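PDB 6EIO: antifreeze protein from Uncultured bacterium, which binds ice, probably through two faces of its beta-solenoid, and is thought in this way to restrain the growth of ice crystals. Local coordinates for residues V44-T47 with G48-I52; I78-A81 with I82-Q85; Y94-A97 with A98-A102; T116-P119 with G120-S124. All coordinates share one frame; numbering follows the deposited sequence.

Overall arrangement
Four local contacts, met in series along one chain, mark corners and helix ends of an ice-binding beta-solenoid. Interactions 1 and 4 are bends between strands, at sites on opposite sides of the chain's centre and about 31 Å apart between centres. Interactions 2 and 3 lie at the start and the end of helix 81-99, which runs beside the solenoid; their centres are about 25 Å apart. Interactions 3 and 4 touch, where Leu121 CD2 packs on Arg100 O at 3.6 Å, and so the chain leaving the helix rests on strand 120-124. The set illustrates how a repetitive fold is finished locally, with side chains bonding or packing at the bends and the helix ends.

Interaction 1: V44-T47 with G48-I52; sequences VTNT and GATNI
With CG anti to the backbone N (chi1 178°), beside the carbonyl carbon, Asn46 extends its amide across the bend, where Thr50, with OG1 beside its own backbone N (chi1 -69°), turns a hydroxyl to meet it. The bend is a corner of the beta-solenoid, joining strand 43-47 to strand 51-53 on another face. The two side chains slide past each other in opposite directions. Thr50 OG1 donates to Asn46 OD1 over a short 2.6 Å, tilted moderately from the plane of the amide carbonyl. The other end of the same amide is used as well: Asn46 ND2 donates to Gly48 O at 2.9 Å, a fairly straight bond (160°) lying close to the amide plane. With both ends engaged the amide is fixed against a flip, a neat example of an asparagine bracing a turn from within. Both residues are buried, and further partners serve their polar atoms: ND2 also reaches Gly66 O, while OG1 accepts from Asn224 N, so the corner is tied to neighbouring coils of the chain. Met221 of strand 219-222 packs against both side chains. Thr47, by contrast, points away from the bend. Gly48 has a positive phi, and a side chain on it would collide with Thr47 O, so the lack of one suits the turn. Ala49 is the centre of an inverse gamma turn. Its closing bond, weak as is usual for so tight a loop, runs from Thr50 N to Gly48 O at 2.9 Å, which gives Gly48 O a second donor besides Asn46 ND2.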
loop_
_atom_site.group_PDB
_atom_site.type_symbol
_atom_site.label_atom_id
_atom_site.label_comp_id
_atom_site.label_asym_id
_atom_site.label_seq_id
_atom_site.Cartn_x
_atom_site.Cartn_y
_atom_site.Cartn_z
ATOM N N VAL A 44 -14.392 -7.758 -4.815
ATOM C CA VAL A 44 -13.467 -8.364 -3.864
ATOM C C VAL A 44 -13.684 -9.867 -3.899
ATOM O O VAL A 44 -14.827 -10.328 -3.860
ATOM C CB VAL A 44 -13.685 -7.839 -2.436
ATOM C CG1 VAL A 44 -12.767 -8.566 -1.460
ATOM C CG2 VAL A 44 -13.454 -6.336 -2.387
ATOM N N THR A 45 -12.598 -10.629 -3.944
ATOM C CA THR A 45 -12.682 -12.081 -3.893
ATOM C C THR A 45 -11.709 -12.583 -2.846
ATOM O O THR A 45 -10.530 -12.240 -2.884
ATOM C CB THR A 45 -12.340 -12.721 -5.253
ATOM O OG1 THR A 45 -13.246 -12.256 -6.255
ATOM C CG2 THR A 45 -12.438 -14.236 -5.195
ATOM N N ASN A 46 -12.193 -13.421 -1.945
ATOM C CA ASN A 46 -11.375 -14.024 -0.919
ATOM C C ASN A 46 -11.526 -15.537 -0.936
ATOM O O ASN A 46 -12.612 -16.076 -1.155
ATOM C CB ASN A 46 -11.784 -13.535 0.455
ATOM C CG ASN A 46 -10.975 -14.202 1.516
ATOM O OD1 ASN A 46 -9.762 -13.987 1.580
ATOM N ND2 ASN A 46 -11.602 -15.096 2.290
ATOM N N THR A 47 -10.412 -16.201 -0.627
ATOM C CA THR A 47 -10.316 -17.631 -0.398
ATOM C C THR A 47 -9.727 -17.871 0.994
ATOM O O THR A 47 -8.696 -17.279 1.347
ATOM C CB THR A 47 -9.383 -18.244 -1.493
ATOM O OG1 THR A 47 -9.967 -17.979 -2.783
ATOM C CG2 THR A 47 -9.212 -19.741 -1.300
ATOM N N GLY A 48 -10.359 -18.752 1.768
ATOM C CA GLY A 48 -9.789 -19.172 3.031
ATOM C C GLY A 48 -9.821 -18.130 4.148
ATOM O O GLY A 48 -10.510 -17.128 4.084
ATOM N N ALA A 49 -9.118 -18.416 5.261
ATOM C CA ALA A 49 -9.310 -17.727 6.558
ATOM C C ALA A 49 -8.607 -16.364 6.696
ATOM O O ALA A 49 -7.953 -16.070 7.707
ATOM C CB ALA A 49 -8.867 -18.638 7.709
ATOM N N THR A 50 -8.724 -15.540 5.668
ATOM C CA THR A 50 -8.271 -14.169 5.730
ATOM C C THR A 50 -8.900 -13.467 6.919
ATOM O O THR A 50 -10.064 -13.699 7.252
ATOM C CB THR A 50 -8.665 -13.477 4.430
ATOM O OG1 THR A 50 -7.864 -14.050 3.390
ATOM C CG2 THR A 50 -8.472 -11.954 4.453
ATOM N N ASN A 51 -8.118 -12.598 7.552
ATOM C CA ASN A 51 -8.630 -11.756 8.619
ATOM C C ASN A 51 -8.222 -10.322 8.315
ATOM O O ASN A 51 -7.039 -10.047 8.108
ATOM C CB ASN A 51 -8.092 -12.192 9.982
ATOM C CG ASN A 51 -8.860 -11.552 11.124
ATOM O OD1 ASN A 51 -9.879 -12.084 11.570
ATOM N ND2 ASN A 51 -8.383 -10.423 11.611
ATOM N N ILE A 52 -9.203 -9.428 8.326
ATOM C CA ILE A 52 -8.983 -7.989 8.164
ATOM C C ILE A 52 -9.357 -7.311 9.469
ATOM O O ILE A 52 -10.480 -7.482 9.948
ATOM C CB ILE A 52 -9.835 -7.422 7.012
ATOM C CG1 ILE A 52 -9.438 -8.039 5.671
ATOM C CG2 ILE A 52 -9.724 -5.906 6.974
ATOM C CD1 ILE A 52 -10.455 -7.795 4.567
#

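Interaction 2: I78-A81 with I82-Q85; sequences INDA and IANQ
Asp80 meets Ala83 in a helix N-cap, at the surface where the chain leaves strand 76-78 of the solenoid and enters helix 81-99. The first turn of any helix has amides without backbone acceptors, and here the aspartate supplies one: Ala83 N donates to Asp80 OD1 at 2.9 Å, nearly straight at 161° and on the syn side of the carboxylate, somewhat out of its plane. What makes this possible is chi1 of 71°, which sets CG between the backbone N and the carbonyl carbon and folds the acid back over the helix start. There its negative charge probably also favours the positive end of the helix. The other oxygen, OD2, accepts from His77 ND1, and a water that donates weakly to OD2 accepts from Ile82 N, so a second first-turn amide is served through solvent. With an alanine in place of Asp80, Ala83 N would probably be left without its capping acceptor and His77 ND1 without its partner. Regular helix bonds follow: Asn84 N donates to Asp80 O at 2.9 Å, and Gln85 N to Ala81 O at 3.1 Å. On another side of the cap Asn79 and Asn84 cross obliquely, their amide planes 50° apart, with Ser59 OG bonded to Asn84 OD1 and weakly to Asn79 OD1. Asn79 is tied more firmly through ND2 to Gly61 O and Pro60 O. Between the two asparagines a water donates to Asn79 O at 3.0 Å and accepts from Asn84 ND2 at 2.9 Å.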
loop_
_atom_site.group_PDB
_atom_site.type_symbol
_atom_site.label_atom_id
_atom_site.label_comp_id
_atom_site.label_asym_id
_atom_site.label_seq_id
_atom_site.Cartn_x
_atom_site.Cartn_y
_atom_site.Cartn_z
ATOM N N ILE A 78 -20.327 -1.029 1.255
ATOM C CA ILE A 78 -20.524 -1.293 -0.168
ATOM C C ILE A 78 -21.487 -0.249 -0.713
ATOM O O ILE A 78 -22.662 -0.201 -0.329
ATOM C CB ILE A 78 -21.057 -2.701 -0.457
ATOM C CG1 ILE A 78 -20.128 -3.768 0.113
ATOM C CG2 ILE A 78 -21.231 -2.874 -1.959
ATOM C CD1 ILE A 78 -20.648 -5.182 -0.049
ATOM N N ASN A 79 -20.987 0.613 -1.594
ATOM C CA ASN A 79 -21.830 1.586 -2.290
ATOM C C ASN A 79 -22.655 2.430 -1.326
ATOM O O ASN A 79 -23.778 2.823 -1.625
ATOM C CB ASN A 79 -22.701 0.914 -3.351
ATOM C CG ASN A 79 -21.862 0.369 -4.468
ATOM O OD1 ASN A 79 -20.900 1.031 -4.882
ATOM N ND2 ASN A 79 -22.156 -0.837 -4.930
ATOM N N ASP A 80 -22.080 2.746 -0.187
ATOM C CA ASP A 80 -22.715 3.589 0.802
ATOM C C ASP A 80 -21.985 4.930 0.885
ATOM O O ASP A 80 -21.041 5.214 0.141
ATOM C CB ASP A 80 -22.820 2.837 2.128
ATOM C CG ASP A 80 -21.487 2.638 2.826
ATOM O OD1 ASP A 80 -20.431 2.843 2.197
ATOM O OD2 ASP A 80 -21.518 2.271 4.036
ATOM N N ALA A 81 -22.436 5.789 1.783
ATOM C CA ALA A 81 -21.885 7.129 1.815
ATOM C C ALA A 81 -20.367 7.107 2.040
ATOM O O ALA A 81 -19.602 7.819 1.366
ATOM C CB ALA A 81 -22.582 7.917 2.918
ATOM N N ILE A 82 -19.909 6.321 3.012
ATOM C CA ILE A 82 -18.491 6.312 3.343
ATOM C C ILE A 82 -17.678 5.684 2.213
ATOM O O ILE A 82 -16.626 6.225 1.833
ATOM C CB ILE A 82 -18.240 5.636 4.714
ATOM C CG1 ILE A 82 -18.813 6.487 5.832
ATOM C CG2 ILE A 82 -16.765 5.368 4.928
ATOM C CD1 ILE A 82 -18.762 5.862 7.201
ATOM N N ALA A 83 -18.127 4.552 1.659
ATOM C CA ALA A 83 -17.359 3.949 0.569
ATOM C C ALA A 83 -17.281 4.882 -0.627
ATOM O O ALA A 83 -16.227 4.996 -1.268
ATOM C CB ALA A 83 -17.950 2.615 0.125
ATOM N N ASN A 84 -18.393 5.531 -0.971
ATOM C CA ASN A 84 -18.380 6.377 -2.153
ATOM C C ASN A 84 -17.430 7.555 -1.963
ATOM O O ASN A 84 -16.684 7.923 -2.880
ATOM C CB ASN A 84 -19.794 6.851 -2.482
ATOM C CG ASN A 84 -20.686 5.727 -3.000
ATOM O OD1 ASN A 84 -20.270 4.597 -3.234
ATOM N ND2 ASN A 84 -21.956 6.049 -3.125
ATOM N N GLN A 85 -17.434 8.164 -0.772
ATOM C CA GLN A 85 -16.500 9.254 -0.517
ATOM C C GLN A 85 -15.063 8.735 -0.505
ATOM O O GLN A 85 -14.139 9.411 -0.983
ATOM C CB GLN A 85 -16.826 9.977 0.793
ATOM C CG GLN A 85 -15.986 11.230 0.984
ATOM C CD GLN A 85 -16.250 12.271 -0.072
ATOM O OE1 GLN A 85 -17.404 12.618 -0.321
ATOM N NE2 GLN A 85 -15.200 12.784 -0.693
HETATM O O HOH W 1 -21.883 3.469 -5.894
HETATM O O HOH W 2 -24.111 4.387 -4.151
HETATM O O HOH W 3 -21.738 4.995 5.025
#

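Interaction 3: Y94-A97 with A98-A102; sequences YNDA and AARVA
Asp96 OD1 is gripped by two nitrogens of Arg100: NE donates at 3.0 Å, straight enough at 161°, and NH2 adds a weak bond at 3.3 Å. This i to i+4 salt bridge closes the C-terminal end of helix 81-99, the helix that runs alongside the beta-solenoid. The guanidinium comes side-on, NE to OD1 and NH2 to Asp96 OD2 at 3.2 Å. The two flat groups are not coplanar, however; their planes stand 46° apart. OD1 lies at the guanidinium edge, in its plane, yet NE reaches it from well above the carboxylate plane, whereas OD2 is met on its syn side. Arg100 is extended from CG to NE, and Asp96, with CG anti to its own backbone N (chi1 175°), swings its acid round to meet it. The arginine's strongest polar partner lies in the N-terminal segment, Thr26 O, bonded to NH1; NH1 also bonds to Gln25 OE1, and NH2 to Pro27 O. The one charged head thus joins the helix end to that segment. A leucine at Arg100 would probably leave the Asp96 carboxylate without its countercharge and the carbonyls of Thr26 and Pro27 without these donors. The backbone bonds weaken toward this end. Ala98 N still donates soundly to Tyr94 O at 2.9 Å, but the bonds made by Ala99 N and Arg100 N are weak, and Gln150 NE2 takes up the carbonyls of Ala97 and Arg100. Asp96 O, which receives weak bonds from both Ala99 N and Arg100 N, also has Arg100 CG against it at 3.2 Å.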
loop_
_atom_site.group_PDB
_atom_site.type_symbol
_atom_site.label_atom_id
_atom_site.label_comp_id
_atom_site.label_asym_id
_atom_site.label_seq_id
_atom_site.Cartn_x
_atom_site.Cartn_y
_atom_site.Cartn_z
ATOM N N TYR A 94 -4.201 9.280 -4.950
ATOM C CA TYR A 94 -3.440 8.732 -6.062
ATOM C C TYR A 94 -2.855 9.851 -6.922
ATOM O O TYR A 94 -1.676 9.838 -7.281
ATOM C CB TYR A 94 -4.383 7.857 -6.887
ATOM C CG TYR A 94 -3.761 7.244 -8.124
ATOM C CD1 TYR A 94 -3.664 7.968 -9.314
ATOM C CD2 TYR A 94 -3.290 5.932 -8.114
ATOM C CE1 TYR A 94 -3.126 7.393 -10.457
ATOM C CE2 TYR A 94 -2.747 5.359 -9.252
ATOM C CZ TYR A 94 -2.664 6.085 -10.421
ATOM O OH TYR A 94 -2.127 5.486 -11.521
ATOM N N ASN A 95 -3.697 10.823 -7.274
ATOM C CA ASN A 95 -3.245 11.909 -8.134
ATOM C C ASN A 95 -2.202 12.767 -7.424
ATOM O O ASN A 95 -1.233 13.220 -8.054
ATOM C CB ASN A 95 -4.435 12.757 -8.582
ATOM C CG ASN A 95 -5.364 12.061 -9.560
ATOM O OD1 ASN A 95 -6.562 12.427 -9.651
ATOM N ND2 ASN A 95 -4.860 11.117 -10.311
ATOM N N ASP A 96 -2.383 13.012 -6.124
ATOM C CA ASP A 96 -1.396 13.743 -5.333
ATOM C C ASP A 96 -0.057 13.020 -5.380
ATOM O O ASP A 96 0.978 13.587 -5.749
ATOM C CB ASP A 96 -1.961 13.853 -3.896
ATOM C CG ASP A 96 -1.021 14.474 -2.877
ATOM O OD1 ASP A 96 -0.025 15.100 -3.261
ATOM O OD2 ASP A 96 -1.287 14.293 -1.669
ATOM N N ALA A 97 -0.077 11.738 -5.045
ATOM C CA ALA A 97 1.146 10.942 -5.044
ATOM C C ALA A 97 1.826 10.972 -6.401
ATOM O O ALA A 97 3.043 11.151 -6.483
ATOM C CB ALA A 97 0.815 9.504 -4.643
ATOM N N ALA A 98 1.055 10.783 -7.477
ATOM C CA ALA A 98 1.632 10.672 -8.813
ATOM C C ALA A 98 2.199 11.996 -9.312
ATOM O O ALA A 98 3.087 11.998 -10.172
ATOM C CB ALA A 98 0.572 10.166 -9.790
ATOM N N ALA A 99 1.682 13.123 -8.829
ATOM C CA ALA A 99 2.090 14.427 -9.325
ATOM C C ALA A 99 3.302 14.983 -8.610
ATOM O O ALA A 99 3.880 15.967 -9.082
ATOM C CB ALA A 99 0.943 15.426 -9.180
ATOM N N ARG A 100 3.709 14.407 -7.490
ATOM C CA ARG A 100 4.802 15.003 -6.743
ATOM C C ARG A 100 6.091 14.985 -7.547
ATOM O O ARG A 100 6.393 14.012 -8.236
ATOM C CB ARG A 100 4.985 14.293 -5.424
ATOM C CG ARG A 100 3.794 14.569 -4.581
ATOM C CD ARG A 100 3.899 13.962 -3.259
ATOM N NE ARG A 100 2.741 14.330 -2.454
ATOM C CZ ARG A 100 2.775 14.420 -1.134
ATOM N NH1 ARG A 100 3.904 14.172 -0.482
ATOM N NH2 ARG A 100 1.670 14.705 -0.450
ATOM N N VAL A 101 6.845 16.076 -7.444
ATOM C CA VAL A 101 8.158 16.194 -8.061
ATOM C C VAL A 101 9.087 16.909 -7.093
ATOM O O VAL A 101 8.651 17.728 -6.286
ATOM C CB VAL A 101 8.121 16.964 -9.405
ATOM C CG1 VAL A 101 7.391 16.172 -10.474
ATOM C CG2 VAL A 101 7.486 18.342 -9.230
ATOM N N ALA A 102 10.379 16.615 -7.193
ATOM C CA ALA A 102 11.388 17.326 -6.435
ATOM C C ALA A 102 12.702 17.209 -7.177
ATOM O O ALA A 102 12.996 16.185 -7.791
ATOM C CB ALA A 102 11.556 16.726 -5.041
#

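Interaction 4: T116-P119 with G120-S124; sequences TLTP and GLYKS
Tyr122 lies across the bend with its hydroxyl end against Leu117 and Thr118, the long axis of the phenol running obliquely to both side chains. Its OH donates to Thr118 O over a short 2.6 Å. The acceptor sits at the edge of the ring and in its plane, while the hydroxyl meets the carbonyl at a bent C=O...donor angle of 126° and tilted out of the carbonyl plane. Chi1 of -65°, with CG beside the backbone N, aims the ring back at the preceding turn. Leu117 packs along the same end: its CD2 touches Tyr122 CE2 at 3.8 Å, and its CB lies 3.7 Å from Tyr122 OH. In this way an aromatic side chain fills the inside of a beta-solenoid corner, where strand 116-117, paired with 135-138, gives way to strand 120-124, paired with 106-107 and 147-151. Leu117 also packs on Val135 and Phe137 of the neighbouring strand 135-138, and Tyr122 meets Ile18 of the N-terminal segment. The turn itself passes through Pro119 and Gly120. Gly120 adopts backbone angles at which a side chain would be pressed against Pro119 O, so the absence of one suits this turn. Beside the phenol bond, Tyr122 CE1 comes within 3.3 Å of Thr118 O.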
loop_
_atom_site.group_PDB
_atom_site.type_symbol
_atom_site.label_atom_id
_atom_site.label_comp_id
_atom_site.label_asym_id
_atom_site.label_seq_id
_atom_site.Cartn_x
_atom_site.Cartn_y
_atom_site.Cartn_z
ATOM N N THR A 116 18.132 -0.278 1.097
ATOM C CA THR A 116 17.587 0.633 2.080
ATOM C C THR A 116 17.166 1.919 1.392
ATOM O O THR A 116 17.930 2.528 0.649
ATOM C CB THR A 116 18.593 0.951 3.165
ATOM O OG1 THR A 116 18.657 -0.173 4.026
ATOM C CG2 THR A 116 18.144 2.170 3.959
ATOM N N LEU A 117 15.944 2.311 1.636
ATOM C CA LEU A 117 15.386 3.563 1.145
ATOM C C LEU A 117 15.248 4.519 2.320
ATOM O O LEU A 117 14.551 4.226 3.295
ATOM C CB LEU A 117 14.039 3.328 0.468
ATOM C CG LEU A 117 14.050 2.346 -0.697
ATOM C CD1 LEU A 117 12.670 2.253 -1.322
ATOM C CD2 LEU A 117 15.095 2.742 -1.735
ATOM N N THR A 118 15.906 5.663 2.214
ATOM C CA THR A 118 15.799 6.751 3.165
ATOM C C THR A 118 14.660 7.686 2.747
ATOM O O THR A 118 14.045 7.518 1.688
ATOM C CB THR A 118 17.169 7.442 3.268
ATOM O OG1 THR A 118 17.674 7.695 1.951
ATOM C CG2 THR A 118 18.177 6.543 3.989
ATOM N N PRO A 119 14.291 8.658 3.596
ATOM C CA PRO A 119 13.055 9.413 3.340
ATOM C C PRO A 119 13.106 10.202 2.044
ATOM O O PRO A 119 14.156 10.699 1.628
ATOM C CB PRO A 119 12.950 10.336 4.553
ATOM C CG PRO A 119 13.649 9.559 5.649
ATOM C CD PRO A 119 14.831 8.952 4.938
ATOM N N GLY A 120 11.938 10.361 1.433
ATOM C CA GLY A 120 11.806 11.210 0.261
ATOM C C GLY A 120 10.922 10.595 -0.796
ATOM O O GLY A 120 9.980 9.848 -0.484
ATOM N N LEU A 121 11.209 10.961 -2.043
ATOM C CA LEU A 121 10.387 10.679 -3.210
ATOM C C LEU A 121 11.193 9.821 -4.176
ATOM O O LEU A 121 12.341 10.164 -4.517
ATOM C CB LEU A 121 10.006 12.001 -3.883
ATOM C CG LEU A 121 9.103 11.898 -5.116
ATOM C CD1 LEU A 121 7.775 11.238 -4.803
ATOM C CD2 LEU A 121 8.891 13.285 -5.701
ATOM N N TYR A 122 10.573 8.736 -4.634
ATOM C CA TYR A 122 11.181 7.774 -5.537
ATOM C C TYR A 122 10.266 7.576 -6.729
ATOM O O TYR A 122 9.038 7.536 -6.569
ATOM C CB TYR A 122 11.365 6.432 -4.838
ATOM C CG TYR A 122 12.340 6.501 -3.689
ATOM C CD1 TYR A 122 11.926 6.836 -2.394
ATOM C CD2 TYR A 122 13.690 6.271 -3.901
ATOM C CE1 TYR A 122 12.827 6.913 -1.348
ATOM C CE2 TYR A 122 14.602 6.344 -2.869
ATOM C CZ TYR A 122 14.168 6.652 -1.586
ATOM O OH TYR A 122 15.105 6.696 -0.590
ATOM N N LYS A 123 10.864 7.401 -7.906
ATOM C CA LYS A 123 10.101 7.181 -9.126
ATOM C C LYS A 123 10.673 6.011 -9.912
ATOM O O LYS A 123 11.860 6.001 -10.266
ATOM C CB LYS A 123 10.109 8.427 -10.005
ATOM C CG LYS A 123 9.348 8.263 -11.297
ATOM C CD LYS A 123 9.320 9.558 -12.087
ATOM C CE LYS A 123 8.323 9.483 -13.232
ATOM N NZ LYS A 123 6.933 9.195 -12.752
ATOM N N SER A 124 9.802 5.056 -10.212
ATOM C CA SER A 124 10.101 3.935 -11.094
ATOM C C SER A 124 9.344 4.115 -12.398
ATOM O O SER A 124 8.116 4.223 -12.404
ATOM C CB SER A 124 9.693 2.617 -10.442
ATOM O OG SER A 124 10.025 1.522 -11.283
#